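Local coordinates for protein Fdc1 (Candida dubliniensis, PDB 4ZAD) that probably catalyses the reversible, prenylated-FMN-dependent decarboxylation of aromatic acrylic acids such as cinnamic, coumaric and ferulic acid, as a UbiD-family homodimer, at residues Glu28-Leu33 with Asn54-Pro59; Ile138-Leu143 with Asn308-Arg313; Ala371-Thr376 with Ile420-Phe425; Glu388-Val393 with Ile413-Asp418. All coordinates share one frame; numbering follows the deposited sequence.

Contact 1: residues Glu28-Leu33 with Asn54-Pro59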
loop_
_atom_site.group_PDB
_atom_site.type_symbol
_atom_site.label_atom_id
_atom_site.label_comp_id
_atom_site.label_asym_id
_atom_site.label_seq_id
_atom_site.Cartn_x
_atom_site.Cartn_y
_atom_site.Cartn_z
ATOM N N GLU A 28 31.418 -21.153 1.981
ATOM C CA GLU A 28 30.499 -22.269 2.079
ATOM C C GLU A 28 29.171 -21.814 2.689
ATOM O O GLU A 28 29.131 -21.210 3.767
ATOM C CB GLU A 28 31.078 -23.435 2.867
ATOM C CG GLU A 28 30.198 -24.671 2.748
ATOM C CD GLU A 28 30.631 -25.802 3.676
ATOM O OE1 GLU A 28 31.602 -26.509 3.310
ATOM O OE2 GLU A 28 29.974 -25.978 4.746
ATOM N N VAL A 29 28.088 -22.115 1.974
ATOM C CA VAL A 29 26.710 -21.850 2.413
ATOM C C VAL A 29 25.956 -23.167 2.393
ATOM O O VAL A 29 26.178 -24.001 1.508
ATOM C CB VAL A 29 26.030 -20.835 1.463
ATOM C CG1 VAL A 29 24.561 -20.603 1.845
ATOM C CG2 VAL A 29 26.841 -19.537 1.445
ATOM N N ASP A 30 25.089 -23.353 3.390
ATOM C CA ASP A 30 24.400 -24.637 3.621
ATOM C C ASP A 30 23.086 -24.602 2.883
ATOM O O ASP A 30 22.331 -23.655 3.037
ATOM C CB ASP A 30 24.168 -24.888 5.131
ATOM C CG ASP A 30 23.718 -26.333 5.453
ATOM O OD1 ASP A 30 23.520 -27.153 4.548
ATOM O OD2 ASP A 30 23.541 -26.671 6.641
ATOM N N PRO A 31 22.820 -25.619 2.057
ATOM C CA PRO A 31 21.504 -25.759 1.392
ATOM C C PRO A 31 20.330 -25.800 2.364
ATOM O O PRO A 31 19.216 -25.329 2.052
ATOM C CB PRO A 31 21.621 -27.099 0.665
ATOM C CG PRO A 31 23.094 -27.246 0.384
ATOM C CD PRO A 31 23.843 -26.501 1.457
ATOM N N ASN A 32 20.587 -26.377 3.530
ATOM C CA ASN A 32 19.615 -26.347 4.609
ATOM C C ASN A 32 19.494 -24.952 5.207
ATOM O O ASN A 32 20.257 -24.587 6.097
ATOM C CB ASN A 32 19.962 -27.361 5.701
ATOM C CG ASN A 32 18.871 -27.469 6.737
ATOM O OD1 ASN A 32 17.725 -27.127 6.457
ATOM N ND2 ASN A 32 19.211 -27.945 7.937
ATOM N N LEU A 33 18.552 -24.190 4.659
ATOM C CA LEU A 33 18.022 -22.928 5.192
ATOM C C LEU A 33 18.791 -21.673 4.894
ATOM O O LEU A 33 18.210 -20.616 5.007
ATOM C CB LEU A 33 17.723 -22.979 6.695
ATOM C CG LEU A 33 16.560 -23.886 7.126
ATOM C CD1 LEU A 33 16.389 -23.882 8.646
ATOM C CD2 LEU A 33 15.226 -23.538 6.408
ATOM N N ASN A 54 30.044 -22.249 -3.762
ATOM C CA ASN A 54 30.553 -23.205 -2.765
ATOM C C ASN A 54 29.455 -23.594 -1.813
ATOM O O ASN A 54 29.336 -23.042 -0.745
ATOM C CB ASN A 54 31.753 -22.592 -2.008
ATOM C CG ASN A 54 32.486 -23.599 -1.068
ATOM O OD1 ASN A 54 32.176 -24.800 -1.002
ATOM N ND2 ASN A 54 33.473 -23.081 -0.345
ATOM N N LEU A 55 28.632 -24.542 -2.250
ATOM C CA LEU A 55 27.542 -25.074 -1.444
ATOM C C LEU A 55 28.075 -26.226 -0.579
ATOM O O LEU A 55 29.078 -26.862 -0.950
ATOM C CB LEU A 55 26.409 -25.548 -2.358
ATOM C CG LEU A 55 25.438 -24.484 -2.895
ATOM C CD1 LEU A 55 24.418 -25.111 -3.850
ATOM C CD2 LEU A 55 24.710 -23.775 -1.767
ATOM N N LYS A 56 27.443 -26.471 0.573
ATOM C CA LYS A 56 27.872 -27.556 1.451
ATOM C C LYS A 56 27.354 -28.842 0.882
ATOM O O LYS A 56 26.141 -29.033 0.797
ATOM C CB LYS A 56 27.360 -27.405 2.893
ATOM C CG LYS A 56 27.821 -28.561 3.859
ATOM C CD LYS A 56 27.438 -28.279 5.339
ATOM C CE LYS A 56 27.605 -29.506 6.293
ATOM N NZ LYS A 56 26.290 -30.196 6.663
ATOM N N GLN A 57 28.286 -29.730 0.544
ATOM C CA GLN A 57 27.997 -30.935 -0.216
ATOM C C GLN A 57 27.897 -32.186 0.645
ATOM O O GLN A 57 28.588 -32.336 1.664
ATOM C CB GLN A 57 29.049 -31.126 -1.301
ATOM C CG GLN A 57 28.875 -30.179 -2.495
ATOM C CD GLN A 57 27.822 -30.675 -3.520
ATOM O OE1 GLN A 57 26.786 -31.289 -3.160
ATOM N NE2 GLN A 57 28.085 -30.393 -4.798
ATOM N N ASP A 58 26.984 -33.061 0.236
ATOM C CA ASP A 58 26.833 -34.366 0.825
ATOM C C ASP A 58 28.010 -35.192 0.262
ATOM O O ASP A 58 28.327 -35.077 -0.921
ATOM C CB ASP A 58 25.461 -34.956 0.462
ATOM C CG ASP A 58 25.222 -36.307 1.097
ATOM O OD1 ASP A 58 25.841 -37.299 0.665
ATOM O OD2 ASP A 58 24.420 -36.379 2.035
ATOM N N PRO A 59 28.676 -36.009 1.110
ATOM C CA PRO A 59 29.851 -36.733 0.616
ATOM C C PRO A 59 29.580 -37.756 -0.481
ATOM O O PRO A 59 30.472 -37.983 -1.298
ATOM C CB PRO A 59 30.391 -37.431 1.874
ATOM C CG PRO A 59 29.865 -36.619 2.999
ATOM C CD PRO A 59 28.487 -36.255 2.553
#
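The carbonyl oxygen of V29 is approached by three groups of 54-59. K56 N donates to V29 O at 2.9 Å, tilted 28° from the carbonyl plane, L55 CA makes a CH...O contact with it, and methyl CD2 of L55 lies 3.6 Å from this same oxygen. V29 N in turn donates to N54 O at 3.1 Å, meeting that carbonyl almost head-on (C=O...N 160°), and E28 CA adds a CH...O contact to the same acceptor. V29 is thus bonded to both neighbours of L55, the pattern of a single parallel bridge, where the chain has just left parallel strands 22-25 and 49-52 of the N-terminal domain. Around it K56 offers its aliphatic chain to the carboxylate of E28. E28 CG, anti to its backbone N, lies 3.9 Å from K56 CB, and E28 OE2 comes 3.5 Å from K56 CD as the two chains cross at a slant. D30 runs alongside K56 with the same heading, yet its OD2 stays 4.5 Å from K56 NZ. OD1 of D30 is engaged by N32 N in an Asx turn, and P31 CD sits 3.5 Å from K56 O. V29 packs on helix 34-45 and on Y511 of the second subunit. The directional bonds are all backbone, while E28 and K56 add side-chain packing; the charges of E28 and D30 probably act on K56 only at a distance.

Contact 2: residues Ile138-Leu143 with Asn308-Arg313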
loop_
_atom_site.group_PDB
_atom_site.type_symbol
_atom_site.label_atom_id
_atom_site.label_comp_id
_atom_site.label_asym_id
_atom_site.label_seq_id
_atom_site.Cartn_x
_atom_site.Cartn_y
_atom_site.Cartn_z
ATOM N N ILE A 138 21.779 -42.325 -10.526
ATOM C CA ILE A 138 21.123 -41.105 -10.048
ATOM C C ILE A 138 20.718 -41.284 -8.614
ATOM O O ILE A 138 20.167 -42.323 -8.274
ATOM C CB ILE A 138 19.839 -40.765 -10.857
ATOM C CG1 ILE A 138 20.172 -40.322 -12.266
ATOM C CG2 ILE A 138 19.044 -39.662 -10.187
ATOM C CD1 ILE A 138 19.097 -40.673 -13.266
ATOM N N ASP A 139 20.974 -40.260 -7.801
ATOM C CA ASP A 139 20.522 -40.199 -6.397
ATOM C C ASP A 139 20.327 -38.739 -5.949
ATOM O O ASP A 139 21.265 -38.065 -5.502
ATOM C CB ASP A 139 21.503 -40.926 -5.466
ATOM C CG ASP A 139 20.966 -41.090 -4.056
ATOM O OD1 ASP A 139 20.134 -40.283 -3.611
ATOM O OD2 ASP A 139 21.404 -42.029 -3.362
ATOM N N LEU A 140 19.079 -38.285 -6.072
ATOM C CA LEU A 140 18.703 -36.885 -5.886
ATOM C C LEU A 140 18.888 -36.444 -4.429
ATOM O O LEU A 140 19.079 -35.257 -4.148
ATOM C CB LEU A 140 17.255 -36.678 -6.362
ATOM C CG LEU A 140 16.956 -36.972 -7.848
ATOM C CD1 LEU A 140 15.471 -36.848 -8.156
ATOM C CD2 LEU A 140 17.755 -36.068 -8.780
ATOM N N THR A 141 18.837 -37.425 -3.517
ATOM C CA THR A 141 19.054 -37.261 -2.062
ATOM C C THR A 141 20.413 -36.616 -1.757
ATOM O O THR A 141 20.543 -35.859 -0.785
ATOM C CB THR A 141 18.897 -38.689 -1.372
ATOM O OG1 THR A 141 17.538 -39.114 -1.512
ATOM C CG2 THR A 141 19.300 -38.750 0.125
ATOM N N LYS A 142 21.404 -36.893 -2.606
ATOM C CA LYS A 142 22.784 -36.470 -2.357
ATOM C C LYS A 142 23.172 -35.116 -2.954
ATOM O O LYS A 142 24.198 -34.530 -2.569
ATOM C CB LYS A 142 23.763 -37.557 -2.834
ATOM C CG LYS A 142 23.448 -38.977 -2.275
ATOM C CD LYS A 142 23.447 -39.016 -0.745
ATOM C CE LYS A 142 23.155 -40.405 -0.199
ATOM N NZ LYS A 142 22.421 -40.421 1.113
ATOM N N LEU A 143 22.339 -34.603 -3.855
ATOM C CA LEU A 143 22.574 -33.273 -4.452
ATOM C C LEU A 143 22.257 -32.143 -3.452
ATOM O O LEU A 143 21.465 -32.329 -2.530
ATOM C CB LEU A 143 21.760 -33.132 -5.742
ATOM C CG LEU A 143 22.086 -34.172 -6.830
ATOM C CD1 LEU A 143 21.163 -34.000 -8.048
ATOM C CD2 LEU A 143 23.528 -34.055 -7.213
ATOM N N ASN A 308 14.587 -41.025 -15.014
ATOM C CA ASN A 308 15.408 -42.115 -15.526
ATOM C C ASN A 308 16.780 -41.657 -16.027
ATOM O O ASN A 308 17.653 -42.473 -16.225
ATOM C CB ASN A 308 14.728 -42.834 -16.726
ATOM C CG ASN A 308 13.321 -43.431 -16.414
ATOM O OD1 ASN A 308 12.482 -43.535 -17.343
ATOM N ND2 ASN A 308 13.064 -43.829 -15.148
ATOM N N HIS A 309 16.976 -40.376 -16.291
ATOM C CA HIS A 309 18.204 -39.911 -16.937
ATOM C C HIS A 309 18.492 -38.505 -16.484
ATOM O O HIS A 309 17.607 -37.853 -15.967
ATOM C CB HIS A 309 18.079 -39.945 -18.476
ATOM C CG HIS A 309 19.390 -39.851 -19.192
ATOM N ND1 HIS A 309 20.250 -40.926 -19.327
ATOM C CD2 HIS A 309 20.000 -38.805 -19.798
ATOM C CE1 HIS A 309 21.317 -40.546 -20.008
ATOM N NE2 HIS A 309 21.192 -39.262 -20.305
ATOM N N ILE A 310 19.740 -38.070 -16.639
ATOM C CA ILE A 310 20.140 -36.695 -16.384
ATOM C C ILE A 310 21.351 -36.417 -17.256
ATOM O O ILE A 310 22.289 -37.226 -17.335
ATOM C CB ILE A 310 20.564 -36.422 -14.927
ATOM C CG1 ILE A 310 19.385 -36.529 -13.958
ATOM C CG2 ILE A 310 21.236 -35.012 -14.783
ATOM C CD1 ILE A 310 19.823 -36.429 -12.480
ATOM N N SER A 311 21.315 -35.279 -17.930
ATOM C CA SER A 311 22.443 -34.811 -18.705
ATOM C C SER A 311 22.771 -33.449 -18.102
ATOM O O SER A 311 21.877 -32.772 -17.639
ATOM C CB SER A 311 22.082 -34.748 -20.201
ATOM O OG SER A 311 21.129 -33.733 -20.492
ATOM N N TYR A 312 24.049 -33.084 -18.055
ATOM C CA TYR A 312 24.471 -31.825 -17.427
ATOM C C TYR A 312 25.851 -31.378 -17.896
ATOM O O TYR A 312 26.705 -32.195 -18.228
ATOM C CB TYR A 312 24.470 -31.948 -15.903
ATOM C CG TYR A 312 25.447 -32.964 -15.388
ATOM C CD1 TYR A 312 25.104 -34.300 -15.297
ATOM C CD2 TYR A 312 26.719 -32.595 -14.992
ATOM C CE1 TYR A 312 26.001 -35.238 -14.836
ATOM C CE2 TYR A 312 27.636 -33.551 -14.519
ATOM C CZ TYR A 312 27.259 -34.856 -14.456
ATOM O OH TYR A 312 28.122 -35.786 -13.996
ATOM N N ARG A 313 26.056 -30.069 -17.926
ATOM C CA ARG A 313 27.299 -29.509 -18.433
ATOM C C ARG A 313 28.348 -29.422 -17.336
ATOM O O ARG A 313 28.074 -29.721 -16.193
ATOM C CB ARG A 313 27.042 -28.128 -19.019
ATOM C CG ARG A 313 26.760 -27.050 -17.987
ATOM C CD ARG A 313 26.347 -25.731 -18.637
ATOM N NE ARG A 313 27.271 -25.294 -19.685
ATOM C CZ ARG A 313 27.000 -24.336 -20.552
ATOM N NH1 ARG A 313 25.841 -23.718 -20.519
ATOM N NH2 ARG A 313 27.874 -24.007 -21.472
#
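The tip of I138 rests on a peptide bond instead of a side chain: its CD1 lies 3.7 Å from N308 C and equally 3.7 Å from H309 N. That peptide belongs to a classic beta bulge, in which N308 and H309 both face E273 of strand 270-277, while the CB atoms of N308 and H309 point away from 138-143. Further back, the branches of I138 close on the next residue of the strand. With CG1 anti to the carbonyl carbon (chi1 -70°) and CG2 anti to the backbone N, both branches of I138 reach the same atom, I310 CD1, at 3.9 and 4.0 Å, so one methyl of I310 fits against both arms of the beta-branched side chain. The two isoleucines meet at a slant, each with its CB directed at the opposing segment. The cluster covers strand 300-312 of the large antiparallel sheet in the Rift-related domain, whose sequence family belongs to the FMN-binding clan. I138 also touches L133 of strand 131-134, which pairs with I310 through its backbone, and I310 reaches F272 on the other neighbouring strand. L140 adds a looser contact through CD2, 4.3 Å from I310 CD1. Behind these buried side chains the loop is braced by polar bonds of its own: K142 N donates to D139 O at 3.1 Å, and D139 OD1 takes a weak bond from T141 N. The carbonyl oxygen of I138 accepts from K186 NZ, and the backbone of L140 is bonded to S185.

Contact 3: residues Ala371-Thr376 with Ile420-Phe425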
loop_
_atom_site.group_PDB
_atom_site.type_symbol
_atom_site.label_atom_id
_atom_site.label_comp_id
_atom_site.label_asym_id
_atom_site.label_seq_id
_atom_site.Cartn_x
_atom_site.Cartn_y
_atom_site.Cartn_z
ATOM N N ALA A 371 -4.967 -4.301 -11.316
ATOM C CA ALA A 371 -5.413 -2.950 -11.585
ATOM C C ALA A 371 -5.711 -2.882 -13.059
ATOM O O ALA A 371 -4.923 -3.412 -13.874
ATOM C CB ALA A 371 -4.321 -1.941 -11.211
ATOM N N VAL A 372 -6.817 -2.216 -13.405
ATOM C CA VAL A 372 -7.208 -2.005 -14.814
ATOM C C VAL A 372 -7.368 -0.530 -15.125
ATOM O O VAL A 372 -8.301 0.089 -14.668
ATOM C CB VAL A 372 -8.535 -2.718 -15.081
ATOM C CG1 VAL A 372 -9.087 -2.359 -16.458
ATOM C CG2 VAL A 372 -8.319 -4.221 -14.940
ATOM N N LYS A 373 -6.459 0.037 -15.887
ATOM C CA LYS A 373 -6.468 1.475 -16.125
ATOM C C LYS A 373 -7.351 1.855 -17.332
ATOM O O LYS A 373 -7.047 1.491 -18.459
ATOM C CB LYS A 373 -5.049 1.954 -16.350
ATOM C CG LYS A 373 -4.926 3.452 -16.565
ATOM C CD LYS A 373 -3.460 3.890 -16.655
ATOM C CE LYS A 373 -3.358 5.400 -16.861
ATOM N NZ LYS A 373 -1.972 5.834 -17.115
ATOM N N ILE A 374 -8.428 2.585 -17.068
ATOM C CA ILE A 374 -9.482 2.960 -18.022
ATOM C C ILE A 374 -9.320 4.399 -18.486
ATOM O O ILE A 374 -9.204 5.304 -17.678
ATOM C CB ILE A 374 -10.892 2.883 -17.333
ATOM C CG1 ILE A 374 -11.158 1.472 -16.769
ATOM C CG2 ILE A 374 -11.982 3.344 -18.241
ATOM C CD1 ILE A 374 -10.906 0.325 -17.742
ATOM N N ASN A 375 -9.298 4.585 -19.800
ATOM C CA ASN A 375 -9.443 5.874 -20.452
ATOM C C ASN A 375 -10.875 6.411 -20.284
ATOM O O ASN A 375 -11.794 5.956 -20.962
ATOM C CB ASN A 375 -9.136 5.677 -21.928
ATOM C CG ASN A 375 -9.139 6.987 -22.718
ATOM O OD1 ASN A 375 -10.141 7.722 -22.749
ATOM N ND2 ASN A 375 -8.012 7.281 -23.360
ATOM N N THR A 376 -11.077 7.373 -19.389
ATOM C CA THR A 376 -12.437 7.915 -19.136
ATOM C C THR A 376 -13.128 8.556 -20.359
ATOM O O THR A 376 -14.331 8.439 -20.492
ATOM C CB THR A 376 -12.456 8.913 -17.938
ATOM O OG1 THR A 376 -11.500 9.953 -18.139
ATOM C CG2 THR A 376 -12.095 8.196 -16.674
ATOM N N ILE A 420 -4.186 7.722 -12.901
ATOM C CA ILE A 420 -3.404 6.889 -12.005
ATOM C C ILE A 420 -2.442 6.027 -12.815
ATOM O O ILE A 420 -2.886 5.211 -13.656
ATOM C CB ILE A 420 -4.332 5.944 -11.176
ATOM C CG1 ILE A 420 -5.300 6.755 -10.335
ATOM C CG2 ILE A 420 -3.537 5.027 -10.302
ATOM C CD1 ILE A 420 -4.657 7.670 -9.456
ATOM N N ASP A 421 -1.146 6.203 -12.570
ATOM C CA ASP A 421 -0.128 5.285 -13.105
ATOM C C ASP A 421 -0.247 4.035 -12.238
ATOM O O ASP A 421 0.173 4.019 -11.090
ATOM C CB ASP A 421 1.263 5.942 -13.080
ATOM C CG ASP A 421 2.422 4.974 -13.391
ATOM O OD1 ASP A 421 2.187 3.815 -13.764
ATOM O OD2 ASP A 421 3.614 5.394 -13.234
ATOM N N ILE A 422 -0.897 3.012 -12.781
ATOM C CA ILE A 422 -1.179 1.808 -12.014
ATOM C C ILE A 422 0.086 1.062 -11.574
ATOM O O ILE A 422 -0.001 0.185 -10.732
ATOM C CB ILE A 422 -2.145 0.819 -12.736
ATOM C CG1 ILE A 422 -1.561 0.358 -14.087
ATOM C CG2 ILE A 422 -3.517 1.435 -12.845
ATOM C CD1 ILE A 422 -2.418 -0.637 -14.845
ATOM N N PHE A 423 1.229 1.409 -12.159
ATOM C CA PHE A 423 2.486 0.771 -11.845
ATOM C C PHE A 423 3.119 1.389 -10.638
ATOM O O PHE A 423 4.097 0.867 -10.138
ATOM C CB PHE A 423 3.474 0.835 -13.029
ATOM C CG PHE A 423 3.032 0.019 -14.214
ATOM C CD1 PHE A 423 2.142 0.564 -15.163
ATOM C CD2 PHE A 423 3.456 -1.314 -14.363
ATOM C CE1 PHE A 423 1.718 -0.188 -16.240
ATOM C CE2 PHE A 423 3.057 -2.059 -15.467
ATOM C CZ PHE A 423 2.172 -1.501 -16.393
ATOM N N ASP A 424 2.582 2.516 -10.182
ATOM C CA ASP A 424 3.110 3.195 -8.996
ATOM C C ASP A 424 2.106 3.016 -7.856
ATOM O O ASP A 424 1.028 3.624 -7.854
ATOM C CB ASP A 424 3.322 4.669 -9.338
ATOM C CG ASP A 424 3.655 5.500 -8.148
ATOM O OD1 ASP A 424 3.903 4.916 -7.061
ATOM O OD2 ASP A 424 3.670 6.739 -8.318
ATOM N N PHE A 425 2.473 2.193 -6.884
ATOM C CA PHE A 425 1.514 1.709 -5.910
ATOM C C PHE A 425 0.974 2.802 -5.002
ATOM O O PHE A 425 -0.153 2.685 -4.526
ATOM C CB PHE A 425 2.123 0.580 -5.074
ATOM C CG PHE A 425 1.131 -0.084 -4.158
ATOM C CD1 PHE A 425 0.129 -0.913 -4.680
ATOM C CD2 PHE A 425 1.160 0.143 -2.788
ATOM C CE1 PHE A 425 -0.806 -1.482 -3.878
ATOM C CE2 PHE A 425 0.240 -0.478 -1.967
ATOM C CZ PHE A 425 -0.755 -1.275 -2.528
#
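Apolar contacts join A371 and K373 to I422. A371 CB meets both CB and CG2 of I422, each at 3.8 Å, and K373 CB lies 3.9 Å from I422 CG2. With CG1 of I422 between the backbone N and the carbonyl carbon (chi1 60°), CG2 stands anti to the carbonyl carbon, against A371 CB and K373 CB. I422 CD1 lies 3.9 Å from A371 O. I422 covers two alternate residues of the strand and also touches D358 and F360 of strand 356-360 and V416 of strand 412-417, the neighbours of 369-374 on its two flanks. This is one face of the mixed sheet in the C-terminal domain, covered by the loop leading from strand 412-417 into helix 425-434. A371 also packs on L428 of that helix. Polar groups are approached by K373, whose chain is extended throughout. It passes the carbonyl oxygen of I420 with CE 3.2 Å from I420 O, while NZ stays 3.6 Å away, longer than a hydrogen bond. The ammonium has a long, weak ion pair with E357, and K373 NZ stays 5.7 Å from D421 OD1. Hydrogen bonds shape the loop. D421 OD1 accepts from F423 N at 3.0 Å, 48° above the carboxylate plane, which makes an Asx turn, and D424 N donates to D421 O within a type I turn. The same OD1 lies at the edge of the F423 ring, which stacks on F360. D424 then N-caps helix 425-434, where F425 packs on I429 of the second subunit.

Contact 4: residues Glu388-Val393 with Ile413-Asp418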
loop_
_atom_site.group_PDB
_atom_site.type_symbol
_atom_site.label_atom_id
_atom_site.label_comp_id
_atom_site.label_asym_id
_atom_site.label_seq_id
_atom_site.Cartn_x
_atom_site.Cartn_y
_atom_site.Cartn_z
ATOM N N GLU A 388 -22.585 -2.414 -14.864
ATOM C CA GLU A 388 -22.532 -3.043 -16.172
ATOM C C GLU A 388 -21.099 -3.198 -16.720
ATOM O O GLU A 388 -20.787 -4.227 -17.353
ATOM C CB GLU A 388 -23.467 -2.316 -17.136
ATOM C CG GLU A 388 -24.967 -2.759 -16.902
ATOM C CD GLU A 388 -25.972 -1.598 -16.942
ATOM O OE1 GLU A 388 -26.692 -1.376 -15.916
ATOM O OE2 GLU A 388 -26.020 -0.925 -18.005
ATOM N N LEU A 389 -20.223 -2.223 -16.460
ATOM C CA LEU A 389 -18.839 -2.398 -16.854
ATOM C C LEU A 389 -18.199 -3.498 -16.001
ATOM O O LEU A 389 -17.414 -4.282 -16.495
ATOM C CB LEU A 389 -18.062 -1.083 -16.805
ATOM C CG LEU A 389 -16.574 -1.124 -17.143
ATOM C CD1 LEU A 389 -16.332 -1.660 -18.501
ATOM C CD2 LEU A 389 -16.041 0.271 -17.065
ATOM N N SER A 390 -18.579 -3.585 -14.741
ATOM C CA SER A 390 -18.018 -4.591 -13.857
ATOM C C SER A 390 -18.486 -5.993 -14.175
ATOM O O SER A 390 -17.745 -6.948 -13.995
ATOM C CB SER A 390 -18.347 -4.275 -12.409
ATOM O OG SER A 390 -17.829 -3.016 -12.105
ATOM N N ASN A 391 -19.737 -6.118 -14.580
ATOM C CA ASN A 391 -20.287 -7.396 -15.049
ATOM C C ASN A 391 -19.553 -7.858 -16.316
ATOM O O ASN A 391 -19.147 -9.041 -16.418
ATOM C CB ASN A 391 -21.772 -7.224 -15.348
ATOM C CG ASN A 391 -22.538 -8.512 -15.314
ATOM O OD1 ASN A 391 -22.043 -9.586 -15.682
ATOM N ND2 ASN A 391 -23.790 -8.406 -14.896
ATOM N N LEU A 392 -19.342 -6.930 -17.256
ATOM C CA LEU A 392 -18.582 -7.255 -18.453
ATOM C C LEU A 392 -17.152 -7.671 -18.157
ATOM O O LEU A 392 -16.689 -8.652 -18.716
ATOM C CB LEU A 392 -18.509 -6.079 -19.425
ATOM C CG LEU A 392 -18.010 -6.498 -20.809
ATOM C CD1 LEU A 392 -19.028 -7.487 -21.359
ATOM C CD2 LEU A 392 -17.853 -5.320 -21.777
ATOM N N VAL A 393 -16.438 -6.887 -17.355
ATOM C CA VAL A 393 -15.055 -7.170 -17.062
ATOM C C VAL A 393 -14.968 -8.546 -16.389
ATOM O O VAL A 393 -14.277 -9.420 -16.855
ATOM C CB VAL A 393 -14.373 -6.038 -16.175
ATOM C CG1 VAL A 393 -13.003 -6.518 -15.543
ATOM C CG2 VAL A 393 -14.185 -4.743 -16.978
ATOM N N ILE A 413 -10.375 -7.202 -8.998
ATOM C CA ILE A 413 -10.043 -6.461 -10.200
ATOM C C ILE A 413 -10.444 -5.048 -9.855
ATOM O O ILE A 413 -11.504 -4.847 -9.263
ATOM C CB ILE A 413 -10.836 -6.901 -11.414
ATOM C CG1 ILE A 413 -10.806 -8.432 -11.571
ATOM C CG2 ILE A 413 -10.312 -6.165 -12.661
ATOM C CD1 ILE A 413 -9.409 -9.044 -11.829
ATOM N N ILE A 414 -9.587 -4.090 -10.193
ATOM C CA ILE A 414 -9.721 -2.753 -9.696
ATOM C C ILE A 414 -9.800 -1.792 -10.851
ATOM O O ILE A 414 -8.866 -1.632 -11.578
ATOM C CB ILE A 414 -8.555 -2.425 -8.843
ATOM C CG1 ILE A 414 -8.625 -3.274 -7.556
ATOM C CG2 ILE A 414 -8.565 -0.954 -8.516
ATOM C CD1 ILE A 414 -7.514 -3.008 -6.603
ATOM N N LEU A 415 -10.957 -1.212 -11.087
ATOM C CA LEU A 415 -11.127 -0.372 -12.253
ATOM C C LEU A 415 -10.848 1.056 -11.812
ATOM O O LEU A 415 -11.441 1.522 -10.858
ATOM C CB LEU A 415 -12.524 -0.518 -12.798
ATOM C CG LEU A 415 -12.952 -1.959 -13.151
ATOM C CD1 LEU A 415 -14.488 -1.980 -13.540
ATOM C CD2 LEU A 415 -12.137 -2.610 -14.219
ATOM N N VAL A 416 -9.913 1.717 -12.486
ATOM C CA VAL A 416 -9.540 3.057 -12.144
ATOM C C VAL A 416 -9.378 3.926 -13.392
ATOM O O VAL A 416 -9.084 3.430 -14.471
ATOM C CB VAL A 416 -8.257 3.066 -11.293
ATOM C CG1 VAL A 416 -7.040 2.521 -12.072
ATOM C CG2 VAL A 416 -8.017 4.467 -10.794
ATOM N N GLY A 417 -9.590 5.225 -13.242
ATOM C CA GLY A 417 -9.447 6.163 -14.348
ATOM C C GLY A 417 -7.995 6.455 -14.638
ATOM O O GLY A 417 -7.100 6.048 -13.892
ATOM N N ASP A 418 -7.765 7.192 -15.713
ATOM C CA ASP A 418 -6.482 7.204 -16.390
ATOM C C ASP A 418 -5.540 8.268 -15.842
ATOM O O ASP A 418 -4.555 8.575 -16.482
ATOM C CB ASP A 418 -6.712 7.421 -17.910
ATOM C CG ASP A 418 -7.377 8.776 -18.206
ATOM O OD1 ASP A 418 -6.640 9.785 -18.232
ATOM O OD2 ASP A 418 -8.627 8.842 -18.299
#
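L415 reaches S390 and V393 of helix 388-393 with its two methyls. CB points toward the helix but meets none of its atoms closely. CG, anti to the carbonyl carbon (chi1 -56°), carries the branch toward the helix. There the methyls part. CD1, anti to CA (chi2 173°), comes 3.8 Å from S390 OG and, more loosely, 4.3 Å from L389 CG, while CD2 lies 4.0 Å from V393 CG2. L415 and V393 pass one another with opposite headings, meeting at L415 CD2 and V393 CG2. V393 has a second arm: CG1, anti to its backbone N, meets I413 CG2 at 4.0 Å, at a slant. One valine therefore straddles two alternate residues of the strand, I413 and L415, which present their side chains on the same sheet face. Strand and helix segments run at 134° to each other with their axes 10.5 Å apart, a helix packed on a sheet. Helix 386-399 belongs to the connection between parallel neighbours 369-374 and 412-417, a beta-alpha-beta crossover, and side chains of strand 470-475 widen its bed: V472 touches S390, I413 and L415. On the other flank V372 touches I413 and L415. The hydroxyl of S390 is bonded to the carbonyl oxygen of A386, one turn back in the same helix, so its polar need is met while a leucine methyl lies against it. With all five touching residues buried and no polar bond between the segments, helix and strand are held here by apolar packing.

The four contacts form two pairs at opposite sides of the chain's centre, their centres 45 to 50 Å apart between the pairs. Contacts 1 and 2 follow one another in sequence, with centres 17 Å apart; the first lies in the N-terminal and the second in the Rift-related domain, and the two domains meet where D58 OD1 packs on K142 CD at 3.3 Å. Contacts 3 and 4, only 11 Å apart, both lie in the C-terminal domain and use neighbouring strands 369-374 and 412-417, probably hydrogen-bonded through V372 N to I414 O and I374 N to V416 O. In sequence, contact 4 falls between the segments of contact 3. All four are structural contacts away from the prenylated-FMN and manganese sites.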